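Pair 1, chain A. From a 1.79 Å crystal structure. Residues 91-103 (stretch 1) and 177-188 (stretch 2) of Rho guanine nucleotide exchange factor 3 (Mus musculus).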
# COMPACT_ATOMS: atom_id res chain seq x y z
N THR A 91 -7.58 33.31 6.30
CA THR A 91 -7.01 33.27 4.95
C THR A 91 -8.02 33.69 3.89
O THR A 91 -9.15 33.23 3.88
CB THR A 91 -6.49 31.85 4.60
OG1 THR A 91 -5.41 31.51 5.47
CG2 THR A 91 -5.98 31.81 3.15
N GLU A 92 -7.61 34.62 3.01
CA GLU A 92 -8.49 35.12 1.96
C GLU A 92 -8.58 34.14 0.77
O GLU A 92 -9.67 33.68 0.41
CB GLU A 92 -7.97 36.47 1.44
CG GLU A 92 -8.99 37.25 0.67
CD GLU A 92 -8.51 38.68 0.34
OE1 GLU A 92 -7.74 39.27 1.14
OE2 GLU A 92 -8.91 39.22 -0.72
N HIS A 93 -7.43 33.85 0.18
CA HIS A 93 -7.34 32.93 -0.96
C HIS A 93 -6.23 31.92 -0.83
O HIS A 93 -5.09 32.29 -0.45
CB HIS A 93 -7.06 33.70 -2.25
CG HIS A 93 -7.98 34.85 -2.47
ND1 HIS A 93 -7.56 36.15 -2.35
CD2 HIS A 93 -9.28 34.89 -2.82
CE1 HIS A 93 -8.57 36.95 -2.62
NE2 HIS A 93 -9.62 36.22 -2.91
N VAL A 94 -6.54 30.67 -1.19
CA VAL A 94 -5.55 29.60 -1.19
C VAL A 94 -5.38 29.06 -2.63
O VAL A 94 -4.47 28.29 -2.91
CB VAL A 94 -5.96 28.38 -0.28
CG1 VAL A 94 -6.00 28.82 1.17
CG2 VAL A 94 -7.31 27.79 -0.74
N GLY A 95 -6.24 29.52 -3.54
CA GLY A 95 -6.18 29.02 -4.91
C GLY A 95 -4.86 29.17 -5.63
O GLY A 95 -4.30 28.18 -6.10
N PRO A 96 -4.35 30.41 -5.77
CA PRO A 96 -3.07 30.68 -6.45
C PRO A 96 -1.92 29.86 -5.89
O PRO A 96 -1.12 29.29 -6.63
CB PRO A 96 -2.88 32.17 -6.25
CG PRO A 96 -4.36 32.68 -6.34
CD PRO A 96 -5.08 31.66 -5.47
N ILE A 97 -1.86 29.76 -4.56
CA ILE A 97 -0.79 28.97 -3.95
C ILE A 97 -0.86 27.49 -4.36
O ILE A 97 0.16 26.88 -4.67
CB ILE A 97 -0.87 29.08 -2.40
CG1 ILE A 97 -0.35 30.44 -1.94
CG2 ILE A 97 -0.05 27.91 -1.76
CD1 ILE A 97 -0.52 30.69 -0.42
N LEU A 98 -2.06 26.90 -4.32
CA LEU A 98 -2.20 25.49 -4.66
C LEU A 98 -1.84 25.26 -6.13
O LEU A 98 -1.09 24.37 -6.44
CB LEU A 98 -3.63 25.00 -4.39
CG LEU A 98 -3.84 24.84 -2.87
CD1 LEU A 98 -5.33 24.79 -2.55
CD2 LEU A 98 -3.13 23.58 -2.41
N VAL A 99 -2.41 26.07 -7.01
CA VAL A 99 -2.10 25.92 -8.43
C VAL A 99 -0.59 26.06 -8.71
O VAL A 99 -0.03 25.30 -9.49
CB VAL A 99 -2.89 26.93 -9.24
CG1 VAL A 99 -2.39 26.91 -10.74
CG2 VAL A 99 -4.40 26.53 -9.21
N GLY A 100 0.08 27.00 -8.05
CA GLY A 100 1.52 27.12 -8.27
C GLY A 100 2.36 26.01 -7.66
O GLY A 100 3.46 25.71 -8.13
N TRP A 101 1.86 25.40 -6.59
CA TRP A 101 2.59 24.34 -5.91
C TRP A 101 2.43 22.97 -6.55
O TRP A 101 3.36 22.18 -6.56
CB TRP A 101 2.14 24.28 -4.43
CG TRP A 101 2.71 23.15 -3.62
CD1 TRP A 101 3.95 23.10 -3.02
CD2 TRP A 101 2.07 21.91 -3.31
NE1 TRP A 101 4.11 21.90 -2.36
CE2 TRP A 101 2.97 21.15 -2.52
CE3 TRP A 101 0.80 21.36 -3.61
CZ2 TRP A 101 2.66 19.87 -2.03
CZ3 TRP A 101 0.49 20.07 -3.11
CH2 TRP A 101 1.41 19.35 -2.33
N LEU A 102 1.26 22.69 -7.12
CA LEU A 102 1.00 21.38 -7.74
C LEU A 102 2.08 20.69 -8.59
O LEU A 102 2.24 19.48 -8.51
CB LEU A 102 -0.29 21.44 -8.58
CG LEU A 102 -1.55 21.72 -7.79
CD1 LEU A 102 -2.77 21.67 -8.67
CD2 LEU A 102 -1.60 20.70 -6.67
N PRO A 103 2.78 21.44 -9.44
CA PRO A 103 3.82 20.82 -10.28
C PRO A 103 4.89 20.03 -9.48
O PRO A 103 5.46 19.09 -10.00
CB PRO A 103 4.41 22.02 -11.02
CG PRO A 103 3.24 22.90 -11.17
CD PRO A 103 2.61 22.85 -9.81
N ASP A 177 -18.40 34.74 -5.81
CA ASP A 177 -17.65 35.94 -6.14
C ASP A 177 -16.21 35.89 -5.65
O ASP A 177 -15.49 36.90 -5.63
CB ASP A 177 -18.35 37.16 -5.53
CG ASP A 177 -18.35 37.13 -4.02
OD1 ASP A 177 -18.56 36.04 -3.43
OD2 ASP A 177 -18.15 38.20 -3.41
N ASN A 178 -15.77 34.69 -5.23
CA ASN A 178 -14.42 34.52 -4.74
C ASN A 178 -13.66 33.77 -5.84
O ASN A 178 -14.04 32.66 -6.20
CB ASN A 178 -14.43 33.67 -3.47
CG ASN A 178 -13.11 33.63 -2.79
OD1 ASN A 178 -12.07 33.44 -3.43
ND2 ASN A 178 -13.11 33.81 -1.46
N PRO A 179 -12.56 34.35 -6.36
CA PRO A 179 -11.78 33.71 -7.44
C PRO A 179 -11.18 32.36 -7.09
O PRO A 179 -10.71 31.65 -7.96
CB PRO A 179 -10.72 34.76 -7.78
CG PRO A 179 -10.54 35.50 -6.45
CD PRO A 179 -11.95 35.64 -5.97
N ASP A 180 -11.18 32.03 -5.80
CA ASP A 180 -10.67 30.73 -5.38
C ASP A 180 -11.55 29.63 -5.99
O ASP A 180 -11.11 28.49 -6.10
CB ASP A 180 -10.72 30.60 -3.86
CG ASP A 180 -9.37 30.72 -3.21
OD1 ASP A 180 -8.37 31.16 -3.86
OD2 ASP A 180 -9.27 30.34 -2.02
N GLN A 181 -12.80 29.93 -6.34
CA GLN A 181 -13.62 28.86 -6.93
C GLN A 181 -12.93 28.25 -8.15
O GLN A 181 -12.73 27.04 -8.22
CB GLN A 181 -15.01 29.34 -7.37
CG GLN A 181 -15.93 29.75 -6.29
CD GLN A 181 -17.38 29.80 -6.77
OE1 GLN A 181 -17.67 30.28 -7.88
NE2 GLN A 181 -18.28 29.32 -5.95
N GLN A 182 -12.56 29.09 -9.12
CA GLN A 182 -11.90 28.54 -10.31
C GLN A 182 -10.55 27.89 -10.01
O GLN A 182 -10.21 26.85 -10.54
CB GLN A 182 -11.72 29.63 -11.37
CG GLN A 182 -13.00 30.00 -12.09
CD GLN A 182 -13.83 31.08 -11.41
OE1 GLN A 182 -14.78 31.60 -12.01
NE2 GLN A 182 -13.48 31.44 -10.15
N HIS A 183 -9.76 28.52 -9.15
CA HIS A 183 -8.45 27.97 -8.83
C HIS A 183 -8.54 26.64 -8.14
O HIS A 183 -7.74 25.74 -8.40
CB HIS A 183 -7.68 28.96 -7.97
CG HIS A 183 -7.30 30.19 -8.73
ND1 HIS A 183 -7.38 31.45 -8.19
CD2 HIS A 183 -6.87 30.34 -10.01
CE1 HIS A 183 -7.01 32.34 -9.11
NE2 HIS A 183 -6.70 31.69 -10.22
N LEU A 184 -9.53 26.50 -7.25
CA LEU A 184 -9.69 25.23 -6.56
C LEU A 184 -10.20 24.16 -7.51
O LEU A 184 -9.75 23.02 -7.45
CB LEU A 184 -10.64 25.38 -5.36
CG LEU A 184 -10.00 26.12 -4.17
CD1 LEU A 184 -11.08 26.58 -3.22
CD2 LEU A 184 -8.97 25.18 -3.46
N GLU A 185 -11.16 24.52 -8.36
CA GLU A 185 -11.65 23.54 -9.34
C GLU A 185 -10.46 23.03 -10.19
O GLU A 185 -10.36 21.84 -10.51
CB GLU A 185 -12.74 24.18 -10.23
CG GLU A 185 -14.03 24.41 -9.43
CD GLU A 185 -15.05 25.30 -10.11
OE1 GLU A 185 -14.72 25.94 -11.14
OE2 GLU A 185 -16.21 25.37 -9.60
N GLU A 186 -9.56 23.94 -10.54
CA GLU A 186 -8.40 23.56 -11.31
C GLU A 186 -7.48 22.60 -10.55
O GLU A 186 -7.12 21.55 -11.04
CB GLU A 186 -7.63 24.80 -11.77
CG GLU A 186 -6.22 24.48 -12.30
CD GLU A 186 -5.41 25.71 -12.79
OE1 GLU A 186 -5.84 26.85 -12.58
OE2 GLU A 186 -4.30 25.50 -13.38
N ALA A 187 -7.15 22.97 -9.30
CA ALA A 187 -6.28 22.14 -8.51
C ALA A 187 -6.85 20.74 -8.30
O ALA A 187 -6.11 19.76 -8.34
CB ALA A 187 -6.02 22.84 -7.14
N ILE A 188 -8.14 20.69 -8.02
CA ILE A 188 -8.78 19.40 -7.80
C ILE A 188 -8.66 18.56 -9.07
O ILE A 188 -8.25 17.40 -9.03
CB ILE A 188 -10.26 19.59 -7.42
CG1 ILE A 188 -10.35 20.22 -6.02
CG2 ILE A 188 -10.98 18.24 -7.44
CD1 ILE A 188 -11.70 20.84 -5.74

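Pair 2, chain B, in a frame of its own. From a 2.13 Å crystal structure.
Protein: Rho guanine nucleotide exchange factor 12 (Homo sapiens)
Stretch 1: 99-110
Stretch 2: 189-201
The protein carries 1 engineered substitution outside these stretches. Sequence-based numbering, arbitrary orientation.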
# COMPACT_ATOMS: atom_id res chain seq x y z
N ASP B 99 -22.86 -26.52 -10.15
CA ASP B 99 -24.16 -25.91 -10.41
C ASP B 99 -24.12 -24.47 -9.93
O ASP B 99 -23.26 -23.71 -10.40
CB ASP B 99 -25.30 -26.74 -9.80
CG ASP B 99 -25.48 -28.09 -10.51
OD1 ASP B 99 -25.49 -28.12 -11.78
OD2 ASP B 99 -25.61 -29.16 -9.87
N GLN B 100 -24.97 -24.11 -8.97
CA GLN B 100 -25.16 -22.74 -8.53
C GLN B 100 -24.00 -22.37 -7.64
O GLN B 100 -23.54 -23.21 -6.88
CB GLN B 100 -26.44 -22.60 -7.69
CG GLN B 100 -27.68 -23.31 -8.24
CD GLN B 100 -28.02 -22.82 -9.64
OE1 GLN B 100 -28.11 -21.61 -9.86
NE2 GLN B 100 -28.18 -23.74 -10.59
N ILE B 101 -23.54 -21.12 -7.72
CA ILE B 101 -22.38 -20.65 -6.95
C ILE B 101 -22.51 -19.25 -6.35
O ILE B 101 -21.73 -18.88 -5.49
CB ILE B 101 -21.10 -20.74 -7.81
CG1 ILE B 101 -19.92 -21.10 -6.94
CG2 ILE B 101 -20.84 -19.43 -8.58
CD1 ILE B 101 -18.63 -20.73 -7.53
N GLY B 102 -23.50 -18.47 -6.77
CA GLY B 102 -23.69 -17.12 -6.29
C GLY B 102 -23.65 -17.07 -4.78
O GLY B 102 -22.99 -16.20 -4.20
N GLU B 103 -24.33 -18.01 -4.13
CA GLU B 103 -24.49 -17.97 -2.70
C GLU B 103 -23.16 -18.21 -2.00
O GLU B 103 -22.88 -17.61 -0.97
CB GLU B 103 -25.56 -18.99 -2.25
CG GLU B 103 -26.20 -18.66 -0.91
CD GLU B 103 -26.98 -17.35 -0.92
OE1 GLU B 103 -27.94 -17.22 -1.73
OE2 GLU B 103 -26.65 -16.45 -0.11
N ASP B 104 -22.35 -19.08 -2.59
CA ASP B 104 -21.01 -19.35 -2.06
C ASP B 104 -20.14 -18.10 -2.18
O ASP B 104 -19.49 -17.72 -1.26
CB ASP B 104 -20.36 -20.52 -2.78
CG ASP B 104 -21.23 -21.73 -2.78
OD1 ASP B 104 -21.60 -22.19 -1.68
OD2 ASP B 104 -21.62 -22.26 -3.84
N LEU B 105 -20.20 -17.45 -3.33
CA LEU B 105 -19.48 -16.21 -3.55
C LEU B 105 -19.89 -15.13 -2.57
O LEU B 105 -19.06 -14.34 -2.13
CB LEU B 105 -19.70 -15.73 -4.98
CG LEU B 105 -19.18 -16.66 -6.07
CD1 LEU B 105 -19.57 -16.06 -7.37
CD2 LEU B 105 -17.69 -16.83 -6.02
N LEU B 106 -21.16 -15.13 -2.21
CA LEU B 106 -21.66 -14.21 -1.21
C LEU B 106 -21.18 -14.54 0.21
O LEU B 106 -20.92 -13.64 0.99
CB LEU B 106 -23.20 -14.13 -1.27
CG LEU B 106 -23.72 -13.25 -2.41
CD1 LEU B 106 -25.29 -13.13 -2.40
CD2 LEU B 106 -23.07 -11.85 -2.42
N THR B 107 -21.06 -15.82 0.54
CA THR B 107 -20.43 -16.26 1.79
C THR B 107 -18.92 -15.91 1.88
O THR B 107 -18.42 -15.56 2.97
CB THR B 107 -20.65 -17.79 1.95
OG1 THR B 107 -22.05 -18.04 2.06
CG2 THR B 107 -20.12 -18.28 3.28
N TRP B 108 -18.21 -16.01 0.74
CA TRP B 108 -16.78 -15.80 0.69
C TRP B 108 -16.42 -14.31 0.74
O TRP B 108 -15.44 -13.93 1.39
CB TRP B 108 -16.17 -16.44 -0.57
CG TRP B 108 -16.40 -17.89 -0.65
CD1 TRP B 108 -16.68 -18.71 0.38
CD2 TRP B 108 -16.38 -18.71 -1.83
NE1 TRP B 108 -16.85 -20.00 -0.07
CE2 TRP B 108 -16.66 -20.03 -1.42
CE3 TRP B 108 -16.14 -18.48 -3.18
CZ2 TRP B 108 -16.73 -21.11 -2.31
CZ3 TRP B 108 -16.21 -19.55 -4.07
CH2 TRP B 108 -16.50 -20.85 -3.63
N PHE B 109 -17.25 -13.49 0.09
CA PHE B 109 -16.88 -12.11 -0.23
C PHE B 109 -17.85 -11.04 0.23
O PHE B 109 -17.71 -9.87 -0.18
CB PHE B 109 -16.69 -12.00 -1.76
CG PHE B 109 -15.60 -12.88 -2.30
CD1 PHE B 109 -14.31 -12.79 -1.80
CD2 PHE B 109 -15.86 -13.79 -3.33
CE1 PHE B 109 -13.31 -13.59 -2.28
CE2 PHE B 109 -14.87 -14.60 -3.81
CZ PHE B 109 -13.58 -14.50 -3.30
N SER B 110 -18.83 -11.40 1.05
CA SER B 110 -19.69 -10.42 1.74
C SER B 110 -19.87 -10.80 3.21
O SER B 110 -19.49 -11.89 3.65
CB SER B 110 -21.07 -10.32 1.05
OG SER B 110 -21.73 -11.56 1.15
N GLU B 189 -26.77 -17.30 -16.92
CA GLU B 189 -27.96 -16.96 -17.70
C GLU B 189 -29.09 -16.48 -16.81
O GLU B 189 -29.68 -15.44 -17.06
CB GLU B 189 -28.41 -18.15 -18.53
CG GLU B 189 -27.34 -18.70 -19.43
CD GLU B 189 -27.75 -18.63 -20.88
OE1 GLU B 189 -28.67 -19.39 -21.28
OE2 GLU B 189 -27.14 -17.82 -21.62
N TRP B 190 -29.34 -17.22 -15.74
CA TRP B 190 -30.59 -17.12 -15.02
C TRP B 190 -30.50 -16.09 -13.89
O TRP B 190 -29.58 -16.13 -13.07
CB TRP B 190 -31.08 -18.50 -14.55
CG TRP B 190 -30.13 -19.27 -13.74
CD1 TRP B 190 -30.26 -19.55 -12.42
CD2 TRP B 190 -28.91 -19.91 -14.18
NE1 TRP B 190 -29.18 -20.30 -12.00
CE2 TRP B 190 -28.34 -20.53 -13.06
CE3 TRP B 190 -28.23 -20.00 -15.41
CZ2 TRP B 190 -27.11 -21.24 -13.12
CZ3 TRP B 190 -27.02 -20.70 -15.48
CH2 TRP B 190 -26.48 -21.32 -14.34
N PRO B 191 -31.45 -15.16 -13.87
CA PRO B 191 -31.25 -13.84 -13.26
C PRO B 191 -30.95 -13.83 -11.76
O PRO B 191 -30.21 -12.95 -11.32
CB PRO B 191 -32.59 -13.12 -13.51
CG PRO B 191 -33.23 -13.89 -14.59
CD PRO B 191 -32.83 -15.31 -14.38
N THR B 192 -31.54 -14.74 -10.99
CA THR B 192 -31.40 -14.75 -9.53
C THR B 192 -29.97 -15.16 -9.17
O THR B 192 -29.38 -14.64 -8.21
CB THR B 192 -32.48 -15.69 -8.91
OG1 THR B 192 -33.78 -15.20 -9.21
CG2 THR B 192 -32.45 -15.67 -7.39
N GLU B 193 -29.42 -16.08 -9.95
CA GLU B 193 -28.06 -16.55 -9.76
C GLU B 193 -27.06 -15.48 -10.19
O GLU B 193 -26.09 -15.21 -9.46
CB GLU B 193 -27.81 -17.85 -10.52
CG GLU B 193 -26.35 -18.25 -10.68
CD GLU B 193 -25.74 -18.80 -9.41
OE1 GLU B 193 -24.59 -19.28 -9.51
OE2 GLU B 193 -26.39 -18.77 -8.34
N ARG B 194 -27.31 -14.87 -11.35
CA ARG B 194 -26.46 -13.82 -11.88
C ARG B 194 -26.42 -12.60 -10.97
O ARG B 194 -25.36 -12.02 -10.77
CB ARG B 194 -26.87 -13.38 -13.28
CG ARG B 194 -26.08 -12.18 -13.85
CD ARG B 194 -26.86 -11.31 -14.84
NE ARG B 194 -26.77 -11.85 -16.20
CZ ARG B 194 -27.81 -12.28 -16.95
NH1 ARG B 194 -29.08 -12.23 -16.51
NH2 ARG B 194 -27.57 -12.75 -18.17
N GLU B 195 -27.57 -12.21 -10.42
CA GLU B 195 -27.60 -11.06 -9.52
C GLU B 195 -26.68 -11.22 -8.29
O GLU B 195 -26.12 -10.26 -7.82
CB GLU B 195 -29.02 -10.74 -9.05
CG GLU B 195 -29.37 -9.25 -9.04
CD GLU B 195 -28.64 -8.43 -10.11
OE1 GLU B 195 -28.95 -8.57 -11.31
OE2 GLU B 195 -27.75 -7.64 -9.74
N LYS B 196 -26.59 -12.45 -7.79
CA LYS B 196 -25.78 -12.77 -6.65
C LYS B 196 -24.31 -12.69 -7.00
O LYS B 196 -23.48 -12.17 -6.21
CB LYS B 196 -26.09 -14.19 -6.18
CG LYS B 196 -27.41 -14.31 -5.44
CD LYS B 196 -27.88 -15.75 -5.43
CE LYS B 196 -29.34 -15.84 -4.97
NZ LYS B 196 -29.54 -16.98 -4.04
N VAL B 197 -23.97 -13.22 -8.18
CA VAL B 197 -22.59 -13.22 -8.65
C VAL B 197 -22.14 -11.78 -8.75
O VAL B 197 -21.09 -11.43 -8.18
CB VAL B 197 -22.41 -13.96 -9.99
CG1 VAL B 197 -21.00 -13.76 -10.54
CG2 VAL B 197 -22.64 -15.47 -9.81
N LYS B 198 -22.93 -10.94 -9.43
CA LYS B 198 -22.57 -9.52 -9.59
C LYS B 198 -22.52 -8.75 -8.28
O LYS B 198 -21.75 -7.80 -8.16
CB LYS B 198 -23.52 -8.81 -10.55
CG LYS B 198 -23.30 -9.19 -11.99
CD LYS B 198 -24.31 -8.53 -12.93
CE LYS B 198 -23.90 -7.11 -13.34
NZ LYS B 198 -24.79 -6.60 -14.45
N LYS B 199 -23.33 -9.16 -7.29
CA LYS B 199 -23.31 -8.51 -5.98
C LYS B 199 -21.95 -8.80 -5.29
O LYS B 199 -21.30 -7.88 -4.81
CB LYS B 199 -24.51 -8.96 -5.13
CG LYS B 199 -24.51 -8.50 -3.63
CD LYS B 199 -25.94 -8.42 -3.08
CE LYS B 199 -26.08 -8.88 -1.60
NZ LYS B 199 -25.07 -8.26 -0.70
N ALA B 200 -21.56 -10.08 -5.26
CA ALA B 200 -20.27 -10.52 -4.77
C ALA B 200 -19.12 -9.84 -5.50
O ALA B 200 -18.15 -9.44 -4.88
CB ALA B 200 -20.15 -12.05 -4.89
N ALA B 201 -19.24 -9.66 -6.81
CA ALA B 201 -18.24 -8.95 -7.58
C ALA B 201 -18.08 -7.52 -7.08
O ALA B 201 -16.95 -7.07 -6.93
CB ALA B 201 -18.59 -8.95 -9.09
O HOH W 1 -26.43 -19.58 -5.63

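Superposing N, CA and C of 14 central residues brings pair 2 onto pair 1 with an RMSD of 0.5 Å. In both, two helices run in nearly the same direction: the axes cross at 26° with a closest approach of 8.5 Å in pair 1, and at 20° and 8.1 Å in pair 2. The buried surface is also similar, 574 and 591 Å².

The closest matched position is glycine in both, Gly A95 and Gly B102, whose CA atoms fall 0.2 Å apart. The CA of Gly A95 lies 3.4 Å from CB of His A183, and the CA of Gly B102 lies 3.8 Å from CB of Lys B196. An ideal CB would clash in either case, at 2.4 Å from His A183 CB and 2.7 Å from Lys B196 CB, so the missing side chain is what allows the backbones to come this near.

A carboxylate serves the free amides at this helix start. In pair 1, Asp A180 takes two hydrogen bonds, from Val A94 N to OD2 (2.9 Å, 171°) and from Gly A95 N to OD1 (2.7 Å, 145°). Its match, Glu B193, has a CA displaced by 1.3 Å, yet the side-chain centres differ by only 0.8 Å. With chi2 at 75° (p), the longer chain brings OE1 to Ile B101 N (2.8 Å, 171°) and to Gly B102 N (3.1 Å); a weak bond joins Gly B102 N to OE2 (3.3 Å). A water extends the network, accepting from Glu B103 N (3.0 Å) and donating to Glu B193 OE2 (2.8 Å).

Beside the glycine the chemistry diverges. Pro A96 rests its CD 3.6 Å from His A183 ND1, whereas at the matched positions Glu B103 OE1 and Lys B196 NZ form a 2.8 Å salt bridge. His A93 matches Gln B100, whose OE1 accepts from Trp B190 NE1 at 2.7 Å.

Further along, the apolar packing follows the same plan in both pairs. Leu A98 CD1 meets Leu A184 CD2 at 3.8 Å; Leu B105 CD1 meets the smaller Val B197, at CG2, at 4.0 Å. Both leucines also pack on a matched alanine: Leu A98 CB to Ala A187 CB is 4.2 Å, Leu B105 CB to Ala B200 CB 3.7 Å. Val A99 and Leu B106 both approach a backbone carbonyl, Val A99 CG2 to His A183 O at 3.5 Å and Leu B106 CD2 to Lys B196 O at 3.8 Å. They also meet the next matched pair, Val A99 CG1 to Glu A186 OE2 at 3.6 Å and Leu B106 CD2 to Lys B199 CG at 3.8 Å. The longer leucine also packs on Ala B200, CD2 to CB at 3.8 Å. In pair 1 the matched Ala A187, besides meeting Leu A98, is packed by Leu A102, CD1 to CB at 3.8 Å; the matched Phe B109 turns its end away, leaving CB 4.3 Å from Ala B200 O.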